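Local atomic coordinates of endo-xylogalacturonan hydrolase A (Aspergillus tubingensis, PDB entry 4C2L), a protein that hydrolyses the xylose-substituted galacturonan backbone of xylogalacturonan, a component of the hairy regions of pectin, as a secreted family 28 glycoside hydrolase. Residues Gly45-Asn59 against Ser68-Ala81. Residues are numbered along the deposited sequence; the frame is centred on the assembly and turned at random.
Sequences GGTIVFPEGSTYYLN and SDCDIQVEGLLKFA
Leu78 lays a methyl group on the Phe50 ring where two successive coils of a right-handed parallel beta-helix, the fold of family 28 hydrolases, stack on each other. Strand 47-50 pairs in parallel with 70-74, and 55-58 with 77-80. In the first pairing, Ile48 N donates to Asp71 O and Phe50 N to Gln73 O; in the second, Tyr56 N donates to Leu77 O and Lys79 N to Tyr56 O at 2.8 Å, the latter almost straight at 177°. Between the pairings the register slips by two residues, absorbed by the type II turn Pro51-Ser54. Set between the backbone N and the carbonyl carbon (chi1 67°), Ser54 OG folds back onto a lone pair of Pro51 O (2.6 Å), which also accepts Ser54 N.

The apolar contacts line the interior. Leu78 CD2 sits over one face of the Phe50 ring, 3.8 Å from its centroid, while Ile72 CG2 meets the ring edge at CE2 (3.6 Å). Farther along, Leu58 CD2 lies over a face of Phe80, 4.0 Å from the centroid. Helix 32-42 packs against Ile48, Phe50 and Ile72.

On the opposite face, Thr47, Asp71 and Gln73 form a polar cluster. The extended Gln73 side chain passes Thr47 CG2, and its NE2 reaches Asp71 OD2 (2.7 Å) from above the carboxylate plane; a water joins that oxygen to Thr47 OG1, and OD1 forms a salt bridge with Arg105 of the next coil.

Backbone bonds thus set the coil spacing, methyl-on-ring packing contributes to the apolar core between these coils, and the buried Asp71 carboxylate is probably stabilised as an anion by Arg105, Gln73 and water.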
# COMPACT_ATOMS: atom_id res chain seq x y z
N GLY A 45 7.11 -24.93 -14.06
CA GLY A 45 7.20 -25.85 -12.94
C GLY A 45 8.56 -25.98 -12.29
O GLY A 45 8.74 -26.79 -11.37
N GLY A 46 9.53 -25.19 -12.74
CA GLY A 46 10.89 -25.28 -12.23
C GLY A 46 11.31 -24.13 -11.32
O GLY A 46 10.46 -23.41 -10.77
N THR A 47 12.62 -23.97 -11.18
CA THR A 47 13.19 -23.04 -10.23
C THR A 47 14.26 -22.18 -10.88
O THR A 47 15.07 -22.67 -11.68
CB THR A 47 13.76 -23.78 -9.02
OG1 THR A 47 12.71 -24.59 -8.46
CG2 THR A 47 14.28 -22.81 -7.95
N ILE A 48 14.24 -20.90 -10.53
CA ILE A 48 15.27 -19.97 -10.94
C ILE A 48 15.93 -19.44 -9.66
O ILE A 48 15.26 -19.07 -8.71
CB ILE A 48 14.64 -18.83 -11.76
CG1 ILE A 48 14.25 -19.36 -13.16
CG2 ILE A 48 15.55 -17.63 -11.85
CD1 ILE A 48 12.91 -20.07 -13.19
N VAL A 49 17.26 -19.44 -9.65
CA VAL A 49 18.00 -19.09 -8.44
C VAL A 49 18.91 -17.88 -8.69
O VAL A 49 19.71 -17.87 -9.61
CB VAL A 49 18.86 -20.28 -7.93
CG1 VAL A 49 19.77 -19.85 -6.78
CG2 VAL A 49 17.96 -21.44 -7.50
N PHE A 50 18.76 -16.85 -7.86
CA PHE A 50 19.75 -15.79 -7.80
C PHE A 50 20.58 -16.07 -6.55
O PHE A 50 20.08 -15.85 -5.44
CB PHE A 50 19.06 -14.42 -7.67
CG PHE A 50 18.15 -14.09 -8.81
CD1 PHE A 50 18.66 -13.46 -9.94
CD2 PHE A 50 16.80 -14.37 -8.75
CE1 PHE A 50 17.82 -13.14 -11.00
CE2 PHE A 50 15.95 -14.05 -9.81
CZ PHE A 50 16.47 -13.42 -10.93
N PRO A 51 21.82 -16.56 -6.72
CA PRO A 51 22.57 -17.05 -5.57
C PRO A 51 22.91 -16.02 -4.51
O PRO A 51 23.07 -14.84 -4.79
CB PRO A 51 23.90 -17.54 -6.19
CG PRO A 51 23.55 -17.85 -7.60
CD PRO A 51 22.58 -16.75 -7.97
N GLU A 52 23.06 -16.50 -3.28
CA GLU A 52 23.54 -15.65 -2.19
C GLU A 52 24.87 -14.98 -2.58
O GLU A 52 25.76 -15.62 -3.15
CB GLU A 52 23.66 -16.49 -0.90
CG GLU A 52 24.13 -15.71 0.32
CD GLU A 52 25.60 -15.97 0.66
OE1 GLU A 52 26.33 -16.56 -0.17
OE2 GLU A 52 26.02 -15.59 1.78
N GLY A 53 24.97 -13.69 -2.29
CA GLY A 53 26.16 -12.91 -2.58
C GLY A 53 26.25 -12.40 -4.01
O GLY A 53 27.20 -11.71 -4.36
N SER A 54 25.27 -12.75 -4.85
CA SER A 54 25.26 -12.26 -6.24
C SER A 54 24.67 -10.85 -6.35
O SER A 54 23.94 -10.41 -5.46
CB SER A 54 24.54 -13.24 -7.17
OG SER A 54 23.15 -13.31 -6.88
N THR A 55 25.01 -10.14 -7.43
CA THR A 55 24.36 -8.87 -7.76
C THR A 55 23.99 -8.91 -9.24
O THR A 55 24.85 -9.14 -10.11
CB THR A 55 25.24 -7.63 -7.47
OG1 THR A 55 25.54 -7.57 -6.06
CG2 THR A 55 24.51 -6.35 -7.85
N TYR A 56 22.71 -8.69 -9.52
CA TYR A 56 22.22 -8.60 -10.90
C TYR A 56 21.76 -7.18 -11.15
O TYR A 56 21.20 -6.54 -10.26
CB TYR A 56 21.06 -9.57 -11.11
CG TYR A 56 21.48 -11.02 -11.12
CD1 TYR A 56 21.79 -11.70 -9.94
CD2 TYR A 56 21.57 -11.72 -12.32
CE1 TYR A 56 22.18 -13.03 -9.95
CE2 TYR A 56 21.97 -13.04 -12.36
CZ TYR A 56 22.27 -13.69 -11.17
OH TYR A 56 22.65 -15.01 -11.21
N TYR A 57 22.02 -6.69 -12.36
CA TYR A 57 21.72 -5.32 -12.74
C TYR A 57 20.57 -5.37 -13.71
O TYR A 57 20.68 -5.97 -14.77
CB TYR A 57 22.95 -4.64 -13.38
CG TYR A 57 24.05 -4.56 -12.38
CD1 TYR A 57 24.05 -3.57 -11.40
CD2 TYR A 57 25.07 -5.51 -12.37
CE1 TYR A 57 25.06 -3.49 -10.45
CE2 TYR A 57 26.09 -5.46 -11.41
CZ TYR A 57 26.07 -4.45 -10.47
OH TYR A 57 27.05 -4.39 -9.51
N LEU A 58 19.44 -4.79 -13.31
CA LEU A 58 18.25 -4.88 -14.12
C LEU A 58 18.01 -3.51 -14.70
O LEU A 58 17.61 -2.58 -14.00
CB LEU A 58 17.06 -5.32 -13.24
CG LEU A 58 17.00 -6.81 -12.84
CD1 LEU A 58 18.22 -7.29 -12.08
CD2 LEU A 58 15.77 -7.04 -11.99
N ASN A 59 18.27 -3.35 -15.99
CA ASN A 59 18.25 -2.02 -16.59
C ASN A 59 17.02 -1.78 -17.48
O ASN A 59 16.97 -0.80 -18.26
CB ASN A 59 19.54 -1.79 -17.38
CG ASN A 59 20.77 -1.83 -16.51
OD1 ASN A 59 20.68 -1.74 -15.29
ND2 ASN A 59 21.94 -1.99 -17.14
N SER A 68 5.10 -20.40 -14.73
CA SER A 68 3.87 -21.18 -14.57
C SER A 68 4.17 -22.22 -13.49
O SER A 68 4.85 -23.21 -13.75
CB SER A 68 3.48 -21.83 -15.90
OG SER A 68 2.34 -22.64 -15.75
N ASP A 69 3.69 -21.96 -12.28
CA ASP A 69 4.06 -22.76 -11.10
C ASP A 69 5.56 -22.78 -10.90
O ASP A 69 6.16 -23.83 -10.64
CB ASP A 69 3.50 -24.19 -11.20
CG ASP A 69 2.00 -24.22 -11.37
OD1 ASP A 69 1.31 -23.63 -10.51
OD2 ASP A 69 1.51 -24.81 -12.36
N CYS A 70 6.18 -21.61 -11.06
CA CYS A 70 7.62 -21.49 -10.96
C CYS A 70 8.00 -21.01 -9.57
O CYS A 70 7.17 -20.46 -8.83
CB CYS A 70 8.18 -20.54 -12.02
SG CYS A 70 7.98 -18.80 -11.61
N ASP A 71 9.26 -21.22 -9.23
CA ASP A 71 9.81 -20.78 -7.95
C ASP A 71 11.04 -19.92 -8.24
O ASP A 71 12.03 -20.41 -8.80
CB ASP A 71 10.14 -22.02 -7.11
CG ASP A 71 10.74 -21.69 -5.74
OD1 ASP A 71 10.62 -20.55 -5.23
OD2 ASP A 71 11.33 -22.63 -5.15
N ILE A 72 10.96 -18.64 -7.91
CA ILE A 72 12.06 -17.70 -8.13
C ILE A 72 12.71 -17.37 -6.79
O ILE A 72 12.14 -16.65 -5.96
CB ILE A 72 11.56 -16.40 -8.81
CG1 ILE A 72 10.78 -16.74 -10.09
CG2 ILE A 72 12.71 -15.46 -9.11
CD1 ILE A 72 10.09 -15.56 -10.76
N GLN A 73 13.90 -17.92 -6.57
CA GLN A 73 14.59 -17.76 -5.29
C GLN A 73 15.61 -16.64 -5.38
O GLN A 73 16.66 -16.76 -6.03
CB GLN A 73 15.23 -19.09 -4.85
CG GLN A 73 14.21 -20.22 -4.85
CD GLN A 73 14.79 -21.57 -4.48
OE1 GLN A 73 16.01 -21.71 -4.24
NE2 GLN A 73 13.93 -22.59 -4.44
N VAL A 74 15.29 -15.53 -4.74
CA VAL A 74 16.15 -14.36 -4.77
C VAL A 74 16.96 -14.36 -3.49
O VAL A 74 16.42 -14.07 -2.41
CB VAL A 74 15.32 -13.06 -4.89
CG1 VAL A 74 16.23 -11.84 -5.03
CG2 VAL A 74 14.32 -13.16 -6.05
N GLU A 75 18.24 -14.72 -3.58
CA GLU A 75 19.11 -14.68 -2.39
C GLU A 75 20.16 -13.58 -2.47
O GLU A 75 20.80 -13.24 -1.48
CB GLU A 75 19.78 -16.05 -2.14
CG GLU A 75 18.85 -17.24 -2.30
CD GLU A 75 17.65 -17.20 -1.34
OE1 GLU A 75 17.69 -16.44 -0.36
OE2 GLU A 75 16.69 -17.94 -1.58
N GLY A 76 20.30 -13.00 -3.67
CA GLY A 76 21.24 -11.92 -3.88
C GLY A 76 20.54 -10.59 -4.04
O GLY A 76 19.38 -10.42 -3.63
N LEU A 77 21.24 -9.66 -4.67
CA LEU A 77 20.75 -8.30 -4.89
C LEU A 77 20.30 -8.15 -6.34
O LEU A 77 21.06 -8.47 -7.25
CB LEU A 77 21.88 -7.31 -4.60
CG LEU A 77 21.61 -5.81 -4.92
CD1 LEU A 77 20.36 -5.32 -4.18
CD2 LEU A 77 22.83 -4.97 -4.60
N LEU A 78 19.06 -7.71 -6.54
CA LEU A 78 18.59 -7.33 -7.87
C LEU A 78 18.52 -5.82 -7.84
O LEU A 78 17.68 -5.25 -7.14
CB LEU A 78 17.19 -7.89 -8.17
CG LEU A 78 16.97 -9.40 -7.99
CD1 LEU A 78 15.60 -9.84 -8.50
CD2 LEU A 78 18.05 -10.19 -8.69
N LYS A 79 19.42 -5.18 -8.57
CA LYS A 79 19.51 -3.74 -8.50
C LYS A 79 19.02 -3.13 -9.80
O LYS A 79 19.64 -3.30 -10.85
CB LYS A 79 20.95 -3.30 -8.23
CG LYS A 79 21.03 -1.77 -8.12
CD LYS A 79 22.37 -1.30 -7.62
CE LYS A 79 22.30 0.17 -7.27
NZ LYS A 79 23.69 0.65 -7.01
N PHE A 80 17.89 -2.42 -9.72
CA PHE A 80 17.38 -1.69 -10.90
C PHE A 80 18.17 -0.44 -11.21
O PHE A 80 18.66 0.24 -10.31
CB PHE A 80 15.91 -1.32 -10.70
CG PHE A 80 14.98 -2.43 -10.98
CD1 PHE A 80 14.61 -2.73 -12.30
CD2 PHE A 80 14.46 -3.21 -9.94
CE1 PHE A 80 13.74 -3.78 -12.56
CE2 PHE A 80 13.59 -4.26 -10.22
CZ PHE A 80 13.23 -4.54 -11.52
N ALA A 81 18.29 -0.14 -12.51
CA ALA A 81 18.84 1.14 -12.94
C ALA A 81 17.92 2.28 -12.55
O ALA A 81 16.70 2.12 -12.58
CB ALA A 81 19.01 1.14 -14.45
O HOH W 1 8.22 -24.64 -8.94
O HOH W 2 11.64 -24.99 -5.92
O HOH W 3 23.17 -12.29 -0.74
O HOH W 4 21.31 -1.64 -12.56